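Local coordinates for USG-1 protein homolog (Pseudomonas aeruginosa, PDB 2HJS) that probably acts as an NAD(P)-dependent oxidoreductase of the aspartate-semialdehyde dehydrogenase family, though its own substrate is not established, at residues M49-E53 with S54-V58; F64-S67 with S68-L71; C159-V162 with S163-G166. All blocks are in the same frame, centred on the assembly; numbering follows the deposited sequence.

Interaction 1: residues M49-E53 with S54-V58; sequences MGFAE and SSLRV
Phe51 lays its CB against the forked end of Leu56, 3.9 Å from CD1, on one face of a tight two-residue beta hairpin; CG, anti to the backbone N (chi1 177°), carries the ring away from the partner strand. Met49, a selenomethionine, starts on the same face, but the end of its chain leaves the paired strands to pass Val58, SE lying 4.0 Å from Val58 CG2. Met49 and Leu56 form an antiparallel hydrogen-bonded pair: Leu56 N bonds to Met49 O (2.8 Å) and Met49 N to Leu56 O. Phe51 and Ser54 close the hairpin across a type I' turn, with Phe51 N bound to Ser54 O at 2.8 Å. Phe51 O is gripped twice, by Ser54 N from above its carbonyl plane and by Ser54 OG at 2.9 Å, nearly along the C=O axis. Both donors come from one residue, and the second should fix the rotation of the Ser54 hydroxyl. The hairpin forms one edge of the nucleotide-binding domain's mixed sheet, strand 48-51 being outermost within the chain; Phe51 rests on Val23 and Leu26 of helix 17-28, while Leu56 reaches Leu38 of the adjacent strand 36-40.

Interaction 2: residues F64-S67 with S68-L71; sequences FDFS and SVGL
An Asx turn overlapping a short 3-10 turn shapes the link between strands 54-60 and 71-74, and the two share Asp65. Its backbone carbonyl serves the contact between 64-67 and 68-71: Asp65 O accepts from Ser68 N at 3.0 Å and from Ser68 OG at 2.6 Å, almost in line with the carbonyl bond. The serine hydroxyl gets there because chi1 of 68° sets OG between its own backbone N and carbonyl carbon, turned back toward Asp65 O. The same OG lies 3.3 Å from Phe64 CZ. The carboxylate makes the Asx turn proper, OD1 of Asp65 taking both Ser67 N and Ser67 OG from one face of its plane; the hydroxyl bond is short, at 2.5 Å. Two bonds on one carboxylate oxygen should restrain its rotation. One residue further, Val69 N reaches Phe66 O in a longer bond of 3.3 Å.

In the Rossmann-type nucleotide-binding domain this connection carries the chain from strand 54-60 past strands 36-40 and 9-12 to strand 71-74, and its apolar side chains lie against strands 9-12 and 36-40. Phe64 meets the Phe66 ring with CD2, 3.7 Å above the plane and over its centre, while Phe66 CD1 lies at the Phe64 edge. Val69 meets a neighbouring part of the Phe64 edge, its CG2 3.8 Å from CE2, and also approaches Phe66 CD1 obliquely. Phe64 and Val69 both touch Ala10 of strand 9-12, and Phe66 touches Val12 of that strand.

Interaction 3: residues C159-V162 with S163-G166; sequences CLSV and SSLG
Ser161 and Ser163 join their hydroxyls directly, OG to OG at 2.8 Å, across the turn that follows strand 151-160. In both serines a chi1 near +65° folds the hydroxyl back over the main chain, which brings the two groups together. Ser163 OG also bonds Asn317 ND2, at the start of helix 317-336. A water forms a second polar link, bonded to Ser161 OG at 2.7 Å and to Ser164 OG at 2.8 Å, and so bridges hydroxyls that stand 4.5 Å apart.

Backbone bonds then wind the 3-10 turn: Ser164 N to Ser161 O at 3.1 Å and Leu165 N to Val162 O at 3.0 Å. Gly166 N continues the pattern to Ser163 O. Together they carry the chain of the dimerisation domain from the strand to helix 167-181, with Gly166 as the helix N-cap residue.

Van der Waals contact is modest. Leu160 sets CG 3.7 Å from Ser164 OG, and Leu165 brings CB to 3.5 Å from Val162 O. Against the rest of the fold, Val162 packs on Leu173 of helix 167-181, and Leu160 on Cys237 of strand 233-239.

How the interactions relate
Interactions 1 and 2 belong to the nucleotide-binding domain, with centres about 19 Å apart; interaction 1 forms part of its mixed sheet and interaction 2 lies in a loop beside it. Interaction 3 lies in the dimerisation domain, its centre about 27 Å from that of interaction 1. The hairpin is a surface contact at a sheet edge, governed by strand pairing. Residues 64-71 are partly buried and divide their chemistry, with polar bonds around Asp65 and two phenylalanines and a valine toward the strands. Residues 159-166 are also partly buried, yet their side-chain bonding runs through serine hydroxyls and a water. Strand 54-60 connects the first two contacts, since the hairpin includes it and residues 64-71 follow it.

Interaction 1: residues M49-E53 with S54-V58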
loop_
_atom_site.group_PDB
_atom_site.type_symbol
_atom_site.label_atom_id
_atom_site.label_comp_id
_atom_site.label_asym_id
_atom_site.label_seq_id
_atom_site.Cartn_x
_atom_site.Cartn_y
_atom_site.Cartn_z
HETATM N N MSE A 49 23.549 26.220 11.728
HETATM C CA MSE A 49 23.640 24.939 11.035
HETATM C C MSE A 49 25.028 24.721 10.499
HETATM O O MSE A 49 25.688 25.665 10.075
HETATM C CB MSE A 49 22.655 24.868 9.869
HETATM C CG MSE A 49 21.220 24.805 10.274
HETATM SE SE MSE A 49 20.084 24.696 8.689
HETATM C CE MSE A 49 20.786 23.041 7.860
ATOM N N GLY A 50 25.448 23.464 10.497
ATOM C CA GLY A 50 26.733 23.074 9.946
ATOM C C GLY A 50 26.740 23.096 8.432
ATOM O O GLY A 50 25.767 22.697 7.792
ATOM N N PHE A 51 27.836 23.590 7.865
ATOM C CA PHE A 51 28.089 23.525 6.429
ATOM C C PHE A 51 29.589 23.538 6.169
ATOM O O PHE A 51 30.310 24.480 6.591
ATOM C CB PHE A 51 27.418 24.671 5.669
ATOM C CG PHE A 51 27.726 24.671 4.192
ATOM C CD1 PHE A 51 27.026 23.824 3.317
ATOM C CD2 PHE A 51 28.741 25.486 3.675
ATOM C CE1 PHE A 51 27.310 23.805 1.943
ATOM C CE2 PHE A 51 29.040 25.473 2.314
ATOM C CZ PHE A 51 28.312 24.626 1.436
ATOM N N ALA A 52 30.062 22.501 5.477
ATOM C CA ALA A 52 31.495 22.372 5.151
ATOM C C ALA A 52 32.397 22.589 6.371
ATOM O O ALA A 52 33.379 23.340 6.294
ATOM C CB ALA A 52 31.878 23.327 4.008
ATOM N N GLU A 53 32.031 21.948 7.491
ATOM C CA GLU A 53 32.763 22.004 8.795
ATOM C C GLU A 53 32.659 23.335 9.559
ATOM O O GLU A 53 33.087 23.445 10.727
ATOM C CB GLU A 53 34.238 21.555 8.657
ATOM C CG GLU A 53 34.374 20.106 8.164
ATOM C CD GLU A 53 35.816 19.661 7.876
ATOM O OE1 GLU A 53 36.777 20.462 8.044
ATOM O OE2 GLU A 53 35.979 18.473 7.482
ATOM N N SER A 54 32.095 24.339 8.897
ATOM C CA SER A 54 31.867 25.634 9.511
ATOM C C SER A 54 30.401 25.760 9.984
ATOM O O SER A 54 29.568 24.891 9.705
ATOM C CB SER A 54 32.290 26.751 8.554
ATOM O OG SER A 54 31.293 27.056 7.612
ATOM N N SER A 55 30.104 26.836 10.703
ATOM C CA SER A 55 28.814 27.030 11.350
ATOM C C SER A 55 28.142 28.322 10.860
ATOM O O SER A 55 28.698 29.413 11.007
ATOM C CB SER A 55 29.025 27.038 12.870
ATOM O OG SER A 55 27.874 27.472 13.562
ATOM N N LEU A 56 26.948 28.190 10.278
ATOM C CA LEU A 56 26.248 29.315 9.628
ATOM C C LEU A 56 24.984 29.750 10.375
ATOM O O LEU A 56 24.217 28.908 10.829
ATOM C CB LEU A 56 25.846 28.922 8.194
ATOM C CG LEU A 56 26.875 28.978 7.061
ATOM C CD1 LEU A 56 28.084 28.101 7.354
ATOM C CD2 LEU A 56 26.244 28.532 5.777
ATOM N N ARG A 57 24.746 31.057 10.483
ATOM C CA ARG A 57 23.507 31.541 11.105
ATOM C C ARG A 57 22.335 31.497 10.111
ATOM O O ARG A 57 22.471 31.955 8.978
ATOM C CB ARG A 57 23.697 32.963 11.649
ATOM C CG ARG A 57 22.570 33.443 12.567
ATOM C CD ARG A 57 22.786 34.913 12.981
ATOM N NE ARG A 57 21.598 35.489 13.632
ATOM C CZ ARG A 57 20.510 35.949 12.995
ATOM N NH1 ARG A 57 20.427 35.920 11.658
ATOM N NH2 ARG A 57 19.494 36.447 13.703
ATOM N N VAL A 58 21.194 30.945 10.522
ATOM C CA VAL A 58 19.981 30.981 9.680
ATOM C C VAL A 58 19.344 32.369 9.839
ATOM O O VAL A 58 19.085 32.798 10.963
ATOM C CB VAL A 58 18.963 29.879 10.070
ATOM C CG1 VAL A 58 17.689 30.002 9.251
ATOM C CG2 VAL A 58 19.577 28.480 9.898
#

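Interaction 2: residues F64-S67 with S68-L71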
loop_
_atom_site.group_PDB
_atom_site.type_symbol
_atom_site.label_atom_id
_atom_site.label_comp_id
_atom_site.label_asym_id
_atom_site.label_seq_id
_atom_site.Cartn_x
_atom_site.Cartn_y
_atom_site.Cartn_z
ATOM N N PHE A 64 15.514 39.317 3.893
ATOM C CA PHE A 64 16.626 39.001 2.979
ATOM C C PHE A 64 16.598 39.739 1.647
ATOM O O PHE A 64 15.535 39.854 1.027
ATOM C CB PHE A 64 16.701 37.483 2.727
ATOM C CG PHE A 64 17.942 37.043 1.977
ATOM C CD1 PHE A 64 19.191 37.033 2.606
ATOM C CD2 PHE A 64 17.859 36.624 0.642
ATOM C CE1 PHE A 64 20.338 36.612 1.925
ATOM C CE2 PHE A 64 19.003 36.200 -0.046
ATOM C CZ PHE A 64 20.247 36.207 0.600
ATOM N N ASP A 65 17.780 40.199 1.211
ATOM C CA ASP A 65 17.974 40.845 -0.096
ATOM C C ASP A 65 18.377 39.828 -1.154
ATOM O O ASP A 65 19.560 39.446 -1.234
ATOM C CB ASP A 65 19.052 41.955 0.005
ATOM C CG ASP A 65 19.237 42.750 -1.309
ATOM O OD1 ASP A 65 18.433 42.627 -2.262
ATOM O OD2 ASP A 65 20.223 43.520 -1.388
ATOM N N PHE A 66 17.392 39.396 -1.961
ATOM C CA PHE A 66 17.603 38.369 -2.992
ATOM C C PHE A 66 18.453 38.850 -4.181
ATOM O O PHE A 66 18.944 38.042 -4.973
ATOM C CB PHE A 66 16.263 37.787 -3.488
ATOM C CG PHE A 66 15.658 36.747 -2.567
ATOM C CD1 PHE A 66 16.092 35.417 -2.608
ATOM C CD2 PHE A 66 14.637 37.088 -1.677
ATOM C CE1 PHE A 66 15.525 34.427 -1.768
ATOM C CE2 PHE A 66 14.055 36.114 -0.825
ATOM C CZ PHE A 66 14.504 34.775 -0.874
ATOM N N SER A 67 18.648 40.161 -4.312
ATOM C CA SER A 67 19.602 40.635 -5.312
ATOM C C SER A 67 21.040 40.169 -4.981
ATOM O O SER A 67 21.923 40.139 -5.868
ATOM C CB SER A 67 19.511 42.161 -5.520
ATOM O OG SER A 67 19.882 42.847 -4.340
ATOM N N SER A 68 21.276 39.760 -3.731
ATOM C CA SER A 68 22.628 39.361 -3.314
ATOM C C SER A 68 23.004 37.956 -3.784
ATOM O O SER A 68 24.183 37.568 -3.736
ATOM C CB SER A 68 22.757 39.422 -1.798
ATOM O OG SER A 68 21.950 38.413 -1.213
ATOM N N VAL A 69 21.984 37.182 -4.200
ATOM C CA VAL A 69 22.254 35.842 -4.656
ATOM C C VAL A 69 21.895 35.691 -6.142
ATOM O O VAL A 69 21.065 36.457 -6.720
ATOM C CB VAL A 69 21.572 34.756 -3.724
ATOM C CG1 VAL A 69 22.269 34.727 -2.387
ATOM C CG2 VAL A 69 20.081 35.038 -3.493
ATOM N N GLY A 70 22.521 34.695 -6.765
ATOM C CA GLY A 70 22.236 34.343 -8.151
ATOM C C GLY A 70 21.321 33.129 -8.332
ATOM O O GLY A 70 20.738 32.958 -9.400
ATOM N N LEU A 71 21.219 32.272 -7.313
ATOM C CA LEU A 71 20.349 31.085 -7.317
ATOM C C LEU A 71 19.734 30.846 -5.917
ATOM O O LEU A 71 20.433 31.033 -4.911
ATOM C CB LEU A 71 21.134 29.825 -7.752
ATOM C CG LEU A 71 20.427 28.442 -7.769
ATOM C CD1 LEU A 71 19.232 28.386 -8.772
ATOM C CD2 LEU A 71 21.433 27.340 -8.114
#

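Interaction 3: residues C159-V162 with S163-G166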
loop_
_atom_site.group_PDB
_atom_site.type_symbol
_atom_site.label_atom_id
_atom_site.label_comp_id
_atom_site.label_asym_id
_atom_site.label_seq_id
_atom_site.Cartn_x
_atom_site.Cartn_y
_atom_site.Cartn_z
ATOM N N CYS A 159 2.588 4.329 -1.073
ATOM C CA CYS A 159 2.550 4.200 0.388
ATOM C C CYS A 159 3.564 5.151 0.979
ATOM O O CYS A 159 4.784 4.952 0.839
ATOM C CB CYS A 159 2.844 2.774 0.816
ATOM S SG CYS A 159 1.618 1.606 0.129
ATOM N N LEU A 160 3.052 6.205 1.605
ATOM C CA LEU A 160 3.871 7.318 2.052
ATOM C C LEU A 160 4.249 7.108 3.515
ATOM O O LEU A 160 3.418 6.682 4.311
ATOM C CB LEU A 160 3.092 8.638 1.899
ATOM C CG LEU A 160 3.203 9.407 0.572
ATOM C CD1 LEU A 160 2.839 8.589 -0.593
ATOM C CD2 LEU A 160 2.341 10.698 0.577
ATOM N N SER A 161 5.494 7.409 3.853
ATOM C CA SER A 161 5.943 7.427 5.252
ATOM C C SER A 161 5.470 8.711 5.938
ATOM O O SER A 161 5.098 9.676 5.258
ATOM C CB SER A 161 7.463 7.412 5.280
ATOM O OG SER A 161 7.977 8.639 4.784
ATOM N N VAL A 162 5.504 8.747 7.269
ATOM C CA VAL A 162 5.088 9.946 8.004
ATOM C C VAL A 162 6.000 11.158 7.817
ATOM O O VAL A 162 5.586 12.283 8.103
ATOM C CB VAL A 162 4.881 9.691 9.525
ATOM C CG1 VAL A 162 3.669 8.814 9.738
ATOM C CG2 VAL A 162 6.145 9.120 10.191
ATOM N N SER A 163 7.245 10.938 7.374
ATOM C CA SER A 163 8.146 12.066 7.073
ATOM C C SER A 163 7.570 12.935 5.945
ATOM O O SER A 163 7.971 14.066 5.787
ATOM C CB SER A 163 9.545 11.591 6.701
ATOM O OG SER A 163 9.500 10.881 5.473
ATOM N N SER A 164 6.615 12.405 5.174
ATOM C CA SER A 164 5.933 13.208 4.154
ATOM C C SER A 164 5.171 14.399 4.772
ATOM O O SER A 164 4.870 15.371 4.083
ATOM C CB SER A 164 4.985 12.330 3.330
ATOM O OG SER A 164 5.686 11.594 2.320
ATOM N N LEU A 165 4.885 14.310 6.072
ATOM C CA LEU A 165 4.198 15.356 6.840
ATOM C C LEU A 165 5.178 16.167 7.676
ATOM O O LEU A 165 4.773 16.930 8.561
ATOM C CB LEU A 165 3.125 14.742 7.772
ATOM C CG LEU A 165 2.176 13.691 7.164
ATOM C CD1 LEU A 165 1.438 12.978 8.266
ATOM C CD2 LEU A 165 1.208 14.298 6.162
ATOM N N GLY A 166 6.468 15.996 7.407
ATOM C CA GLY A 166 7.494 16.751 8.104
ATOM C C GLY A 166 7.895 16.074 9.392
ATOM O O GLY A 166 7.416 14.985 9.685
HETATM O O HOH W 1 7.169 9.277 2.260
#